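Local atomic coordinates of alkyl hydroperoxide reductase, C subunit (Enterococcus faecalis, PDB entry 5Y63), a protein that probably reduces hydrogen peroxide and organic hydroperoxides to water and alcohols through reactive thiols, helping to protect the cell against oxidative stress. Residues V121-I135 and Y145-L159. Sequence-based numbering, arbitrary orientation.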
loop_
_atom_site.group_PDB
_atom_site.type_symbol
_atom_site.label_atom_id
_atom_site.label_comp_id
_atom_site.label_asym_id
_atom_site.label_seq_id
_atom_site.Cartn_x
_atom_site.Cartn_y
_atom_site.Cartn_z
ATOM N N VAL A 121 -22.876 19.853 -10.777
ATOM C CA VAL A 121 -23.074 21.225 -11.242
ATOM C C VAL A 121 -22.776 22.247 -10.144
ATOM O O VAL A 121 -23.160 23.413 -10.253
ATOM C CB VAL A 121 -24.504 21.430 -11.799
ATOM C CG1 VAL A 121 -24.723 20.544 -13.015
ATOM C CG2 VAL A 121 -25.566 21.152 -10.737
ATOM N N LEU A 122 -22.073 21.815 -9.102
ATOM C CA LEU A 122 -21.750 22.682 -7.981
ATOM C C LEU A 122 -20.407 23.366 -8.202
ATOM O O LEU A 122 -19.410 22.709 -8.511
ATOM C CB LEU A 122 -21.721 21.872 -6.682
ATOM C CG LEU A 122 -21.658 22.672 -5.375
ATOM C CD1 LEU A 122 -22.543 22.045 -4.309
ATOM C CD2 LEU A 122 -20.234 22.786 -4.859
ATOM N N ASP A 123 -20.390 24.689 -8.053
ATOM C CA ASP A 123 -19.146 25.443 -8.023
ATOM C C ASP A 123 -18.678 25.494 -6.575
ATOM O O ASP A 123 -19.298 26.159 -5.749
ATOM C CB ASP A 123 -19.352 26.857 -8.571
ATOM C CG ASP A 123 -18.067 27.659 -8.613
ATOM O OD1 ASP A 123 -16.998 27.065 -8.852
ATOM O OD2 ASP A 123 -18.121 28.884 -8.407
ATOM N N GLU A 124 -17.596 24.780 -6.270
ATOM C CA GLU A 124 -17.115 24.640 -4.892
ATOM C C GLU A 124 -16.587 25.950 -4.309
ATOM O O GLU A 124 -16.580 26.126 -3.092
ATOM C CB GLU A 124 -16.031 23.560 -4.804
ATOM C CG GLU A 124 -16.529 22.138 -5.050
ATOM C CD GLU A 124 -17.236 21.515 -3.855
ATOM O OE1 GLU A 124 -17.682 20.352 -3.977
ATOM O OE2 GLU A 124 -17.360 22.175 -2.802
ATOM N N ALA A 125 -16.145 26.863 -5.173
ATOM C CA ALA A 125 -15.668 28.177 -4.736
ATOM C C ALA A 125 -16.834 29.060 -4.310
ATOM O O ALA A 125 -16.847 29.595 -3.203
ATOM C CB ALA A 125 -14.883 28.851 -5.852
ATOM N N SER A 126 -17.808 29.201 -5.205
ATOM C CA SER A 126 -19.001 30.012 -4.960
ATOM C C SER A 126 -19.962 29.366 -3.963
ATOM O O SER A 126 -20.646 30.063 -3.212
ATOM C CB SER A 126 -19.740 30.260 -6.279
ATOM O OG SER A 126 -20.976 30.919 -6.067
ATOM N N GLY A 127 -20.022 28.037 -3.971
ATOM C CA GLY A 127 -20.998 27.299 -3.175
ATOM C C GLY A 127 -22.389 27.339 -3.785
ATOM O O GLY A 127 -23.379 27.101 -3.096
ATOM N N MET A 128 -22.463 27.624 -5.085
ATOM C CA MET A 128 -23.737 27.756 -5.784
ATOM C C MET A 128 -23.785 26.858 -7.015
ATOM O O MET A 128 -22.751 26.518 -7.595
ATOM C CB MET A 128 -23.948 29.207 -6.207
ATOM C CG MET A 128 -24.044 30.177 -5.045
ATOM S SD MET A 128 -24.124 31.880 -5.615
ATOM C CE MET A 128 -24.052 32.749 -4.049
ATOM N N ALA A 129 -24.997 26.481 -7.409
ATOM C CA ALA A 129 -25.191 25.635 -8.575
ATOM C C ALA A 129 -25.043 26.446 -9.864
ATOM O O ALA A 129 -25.385 27.632 -9.915
ATOM C CB ALA A 129 -26.554 24.965 -8.525
ATOM N N TYR A 130 -24.516 25.799 -10.896
ATOM C CA TYR A 130 -24.447 26.395 -12.221
ATOM C C TYR A 130 -25.843 26.450 -12.835
ATOM O O TYR A 130 -26.790 25.874 -12.298
ATOM C CB TYR A 130 -23.494 25.597 -13.122
ATOM C CG TYR A 130 -22.044 25.994 -12.964
ATOM C CD1 TYR A 130 -21.586 27.210 -13.460
ATOM C CD2 TYR A 130 -21.130 25.161 -12.322
ATOM C CE1 TYR A 130 -20.265 27.590 -13.324
ATOM C CE2 TYR A 130 -19.803 25.534 -12.181
ATOM C CZ TYR A 130 -19.378 26.747 -12.684
ATOM O OH TYR A 130 -18.065 27.119 -12.548
ATOM N N ARG A 131 -25.967 27.161 -13.953
ATOM C CA ARG A 131 -27.222 27.206 -14.696
ATOM C C ARG A 131 -27.356 25.939 -15.522
ATOM O O ARG A 131 -27.114 25.931 -16.729
ATOM C CB ARG A 131 -27.289 28.450 -15.578
ATOM C CG ARG A 131 -27.328 29.722 -14.762
ATOM C CD ARG A 131 -27.635 30.951 -15.595
ATOM N NE ARG A 131 -27.391 32.150 -14.801
ATOM C CZ ARG A 131 -28.198 32.610 -13.847
ATOM N NH1 ARG A 131 -29.342 31.997 -13.551
ATOM N NH2 ARG A 131 -27.857 33.706 -13.181
ATOM N N ALA A 132 -27.739 24.866 -14.843
ATOM C CA ALA A 132 -27.836 23.556 -15.454
ATOM C C ALA A 132 -29.284 23.082 -15.533
ATOM O O ALA A 132 -30.113 23.417 -14.681
ATOM C CB ALA A 132 -26.996 22.555 -14.678
ATOM N N SER A 133 -29.570 22.303 -16.572
ATOM C CA SER A 133 -30.883 21.709 -16.774
ATOM C C SER A 133 -30.698 20.246 -17.136
ATOM O O SER A 133 -29.798 19.911 -17.896
ATOM C CB SER A 133 -31.632 22.433 -17.892
ATOM O OG SER A 133 -31.716 23.820 -17.629
ATOM N N PHE A 134 -31.549 19.383 -16.586
ATOM C CA PHE A 134 -31.487 17.944 -16.844
ATOM C C PHE A 134 -32.873 17.390 -17.158
ATOM O O PHE A 134 -33.808 17.581 -16.385
ATOM C CB PHE A 134 -30.920 17.211 -15.627
ATOM C CG PHE A 134 -29.500 17.573 -15.308
ATOM C CD1 PHE A 134 -29.211 18.697 -14.545
ATOM C CD2 PHE A 134 -28.450 16.785 -15.761
ATOM C CE1 PHE A 134 -27.902 19.033 -14.247
ATOM C CE2 PHE A 134 -27.137 17.116 -15.468
ATOM C CZ PHE A 134 -26.862 18.241 -14.710
ATOM N N ILE A 135 -32.996 16.703 -18.293
ATOM C CA ILE A 135 -34.229 16.012 -18.658
ATOM C C ILE A 135 -34.080 14.542 -18.295
ATOM O O ILE A 135 -33.173 13.865 -18.782
ATOM C CB ILE A 135 -34.537 16.153 -20.161
ATOM C CG1 ILE A 135 -34.766 17.628 -20.510
ATOM C CG2 ILE A 135 -35.759 15.320 -20.538
ATOM C CD1 ILE A 135 -34.880 17.909 -21.991
ATOM N N TYR A 145 -28.923 16.969 -21.085
ATOM C CA TYR A 145 -28.705 18.041 -20.137
ATOM C C TYR A 145 -27.787 19.135 -20.657
ATOM O O TYR A 145 -27.155 18.998 -21.707
ATOM C CB TYR A 145 -28.200 17.478 -18.807
ATOM C CG TYR A 145 -26.902 16.710 -18.860
ATOM C CD1 TYR A 145 -26.878 15.362 -19.208
ATOM C CD2 TYR A 145 -25.701 17.320 -18.513
ATOM C CE1 TYR A 145 -25.688 14.652 -19.233
ATOM C CE2 TYR A 145 -24.509 16.619 -18.534
ATOM C CZ TYR A 145 -24.510 15.286 -18.892
ATOM O OH TYR A 145 -23.329 14.590 -18.911
ATOM N N GLU A 146 -27.738 20.221 -19.895
ATOM C CA GLU A 146 -27.101 21.451 -20.308
ATOM C C GLU A 146 -26.446 22.095 -19.094
ATOM O O GLU A 146 -27.068 22.176 -18.040
ATOM C CB GLU A 146 -28.180 22.367 -20.869
ATOM C CG GLU A 146 -27.705 23.737 -21.307
ATOM C CD GLU A 146 -28.854 24.682 -21.597
ATOM O OE1 GLU A 146 -30.004 24.211 -21.749
ATOM O OE2 GLU A 146 -28.599 25.901 -21.675
ATOM N N ILE A 147 -25.196 22.532 -19.235
ATOM C CA ILE A 147 -24.520 23.301 -18.189
ATOM C C ILE A 147 -23.996 24.614 -18.769
ATOM O O ILE A 147 -23.213 24.613 -19.722
ATOM C CB ILE A 147 -23.352 22.523 -17.539
ATOM C CG1 ILE A 147 -23.849 21.235 -16.870
ATOM C CG2 ILE A 147 -22.640 23.384 -16.501
ATOM C CD1 ILE A 147 -23.594 19.981 -17.673
ATOM N N ASN A 148 -24.441 25.727 -18.189
ATOM C CA ASN A 148 -23.948 27.059 -18.538
ATOM C C ASN A 148 -23.302 27.712 -17.322
ATOM O O ASN A 148 -23.746 27.492 -16.194
ATOM C CB ASN A 148 -25.098 27.944 -19.025
ATOM C CG ASN A 148 -25.851 27.345 -20.199
ATOM O OD1 ASN A 148 -25.343 26.483 -20.912
ATOM N ND2 ASN A 148 -27.072 27.813 -20.410
ATOM N N ASP A 149 -22.268 28.526 -17.542
ATOM C CA ASP A 149 -21.634 29.247 -16.434
ATOM C C ASP A 149 -22.531 30.421 -16.030
ATOM O O ASP A 149 -23.476 30.756 -16.748
ATOM C CB ASP A 149 -20.183 29.659 -16.767
ATOM C CG ASP A 149 -19.989 31.157 -16.897
ATOM O OD1 ASP A 149 -20.500 31.762 -17.867
ATOM O OD2 ASP A 149 -19.290 31.725 -16.029
ATOM N N MET A 150 -22.259 31.024 -14.874
ATOM C CA MET A 150 -23.089 32.129 -14.382
ATOM C C MET A 150 -23.044 33.281 -15.399
ATOM O O MET A 150 -21.990 33.572 -15.978
ATOM C CB MET A 150 -22.628 32.646 -13.007
ATOM C CG MET A 150 -21.995 31.644 -12.041
ATOM S SD MET A 150 -23.037 30.273 -11.517
ATOM C CE MET A 150 -21.880 29.346 -10.511
ATOM N N GLY A 151 -24.185 33.928 -15.621
ATOM C CA GLY A 151 -24.278 35.009 -16.603
ATOM C C GLY A 151 -24.795 34.597 -17.973
ATOM O O GLY A 151 -25.321 35.433 -18.710
ATOM N N ILE A 152 -24.639 33.323 -18.330
ATOM C CA ILE A 152 -25.163 32.804 -19.593
ATOM C C ILE A 152 -26.565 32.230 -19.369
ATOM O O ILE A 152 -26.716 31.093 -18.919
ATOM C CB ILE A 152 -24.227 31.733 -20.193
ATOM C CG1 ILE A 152 -22.838 32.333 -20.451
ATOM C CG2 ILE A 152 -24.807 31.186 -21.493
ATOM C CD1 ILE A 152 -21.753 31.308 -20.716
ATOM N N GLY A 153 -27.582 33.032 -19.687
ATOM C CA GLY A 153 -28.980 32.655 -19.482
ATOM C C GLY A 153 -29.484 31.572 -20.424
ATOM O O GLY A 153 -28.894 31.323 -21.477
ATOM N N ARG A 154 -30.595 30.943 -20.042
ATOM C CA ARG A 154 -31.159 29.805 -20.775
ATOM C C ARG A 154 -32.394 30.187 -21.588
ATOM O O ARG A 154 -32.922 31.293 -21.460
ATOM C CB ARG A 154 -31.509 28.675 -19.797
ATOM C CG ARG A 154 -30.332 27.778 -19.454
ATOM C CD ARG A 154 -30.594 26.943 -18.213
ATOM N NE ARG A 154 -30.575 27.755 -16.998
ATOM C CZ ARG A 154 -30.720 27.277 -15.764
ATOM N NH1 ARG A 154 -30.686 28.108 -14.728
ATOM N NH2 ARG A 154 -30.898 25.975 -15.556
ATOM N N ASN A 155 -32.837 29.249 -22.425
ATOM C CA ASN A 155 -34.043 29.395 -23.236
ATOM C C ASN A 155 -35.016 28.247 -22.946
ATOM O O ASN A 155 -34.743 27.089 -23.277
ATOM C CB ASN A 155 -33.677 29.419 -24.725
ATOM C CG ASN A 155 -34.883 29.617 -25.628
ATOM O OD1 ASN A 155 -35.889 30.201 -25.227
ATOM N ND2 ASN A 155 -34.783 29.133 -26.860
ATOM N N ALA A 156 -36.150 28.583 -22.333
ATOM C CA ALA A 156 -37.162 27.599 -21.949
ATOM C C ALA A 156 -37.739 26.835 -23.143
ATOM O O ALA A 156 -38.042 25.651 -23.026
ATOM C CB ALA A 156 -38.282 28.277 -21.177
ATOM N N GLU A 157 -37.890 27.513 -24.278
ATOM C CA GLU A 157 -38.450 26.895 -25.483
ATOM C C GLU A 157 -37.589 25.734 -25.973
ATOM O O GLU A 157 -38.104 24.661 -26.288
ATOM C CB GLU A 157 -38.602 27.932 -26.599
ATOM C CG GLU A 157 -39.678 28.975 -26.331
ATOM C CD GLU A 157 -39.826 29.979 -27.461
ATOM O OE1 GLU A 157 -38.958 30.015 -28.361
ATOM O OE2 GLU A 157 -40.815 30.741 -27.447
ATOM N N GLU A 158 -36.280 25.959 -26.032
ATOM C CA GLU A 158 -35.329 24.917 -26.414
ATOM C C GLU A 158 -35.389 23.742 -25.441
ATOM O O GLU A 158 -35.338 22.582 -25.853
ATOM C CB GLU A 158 -33.908 25.490 -26.471
ATOM C CG GLU A 158 -32.802 24.470 -26.729
ATOM C CD GLU A 158 -32.914 23.770 -28.073
ATOM O OE1 GLU A 158 -33.663 24.243 -28.956
ATOM O OE2 GLU A 158 -32.242 22.734 -28.251
ATOM N N LEU A 159 -35.503 24.051 -24.152
ATOM C CA LEU A 159 -35.579 23.030 -23.109
ATOM C C LEU A 159 -36.860 22.195 -23.205
ATOM O O LEU A 159 -36.871 21.026 -22.820
ATOM C CB LEU A 159 -35.469 23.677 -21.727
ATOM C CG LEU A 159 -35.308 22.750 -20.518
ATOM C CD1 LEU A 159 -34.232 21.696 -20.741
ATOM C CD2 LEU A 159 -34.992 23.575 -19.280
#
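The beta hairpin of strands 128-136 and 142-148 in the thioredoxin-like fold pairs Arg131 with Asn148 and Ser133 with Glu146 as antiparallel hydrogen-bonded pairs, the two short strand segments running 4.6 Å apart at 179°. Ser133 N donates to Glu146 O over 2.9 Å, and Glu146 N returns the bond to Ser133 O; at the Arg131 pair, Asn148 N donates to Arg131 O from above the carbonyl plane, whereas Arg131 N to Asn148 O is weak. Beyond the strand, residues 149-155 turn back so that Arg154 lies across the face carrying Arg131 and Ser133. A bend at chi3 (-72°) sets one face of its guanidinium over Arg131 C and CB, offset toward the rim, with Arg154 NH1 3.5 Å from Arg131 CB, and Arg154 NH2, in the guanidinium plane, donates to Ser133 OG at 3.1 Å. The guanidinium planes of Arg131 and Arg154 stand 54° apart; NH1 of each forms a salt bridge with Glu61, whose carboxylate would probably offset their like charges, and Arg154 NH1 also bonds to Phe49 O. Leu159, at the start of helix 156-171, packs its methyls on Ser133 CB and Ile135 CD1. On the face of Ala132 and Phe134, Ile147 CG1 meets Val121 CG1 at 4.0 Å, and Phe134 and Tyr145 form a non-hydrogen-bonded pair of the ladder. Just past strand 142-148, in the turn from Asp149 to Ile152, Met150, bent at chi2, brings CE over one face of the Tyr130 ring, 4.0 Å from its centroid, a CH-pi contact. Residues 145-148 also form an antiparallel ladder with a strand of the second subunit, continuing the sheet through the dimer. Arg131 touches Cys58, the predicted peroxidatic cysteine, consistent with the active-site arginine of AhpC/Prx1 peroxiredoxins.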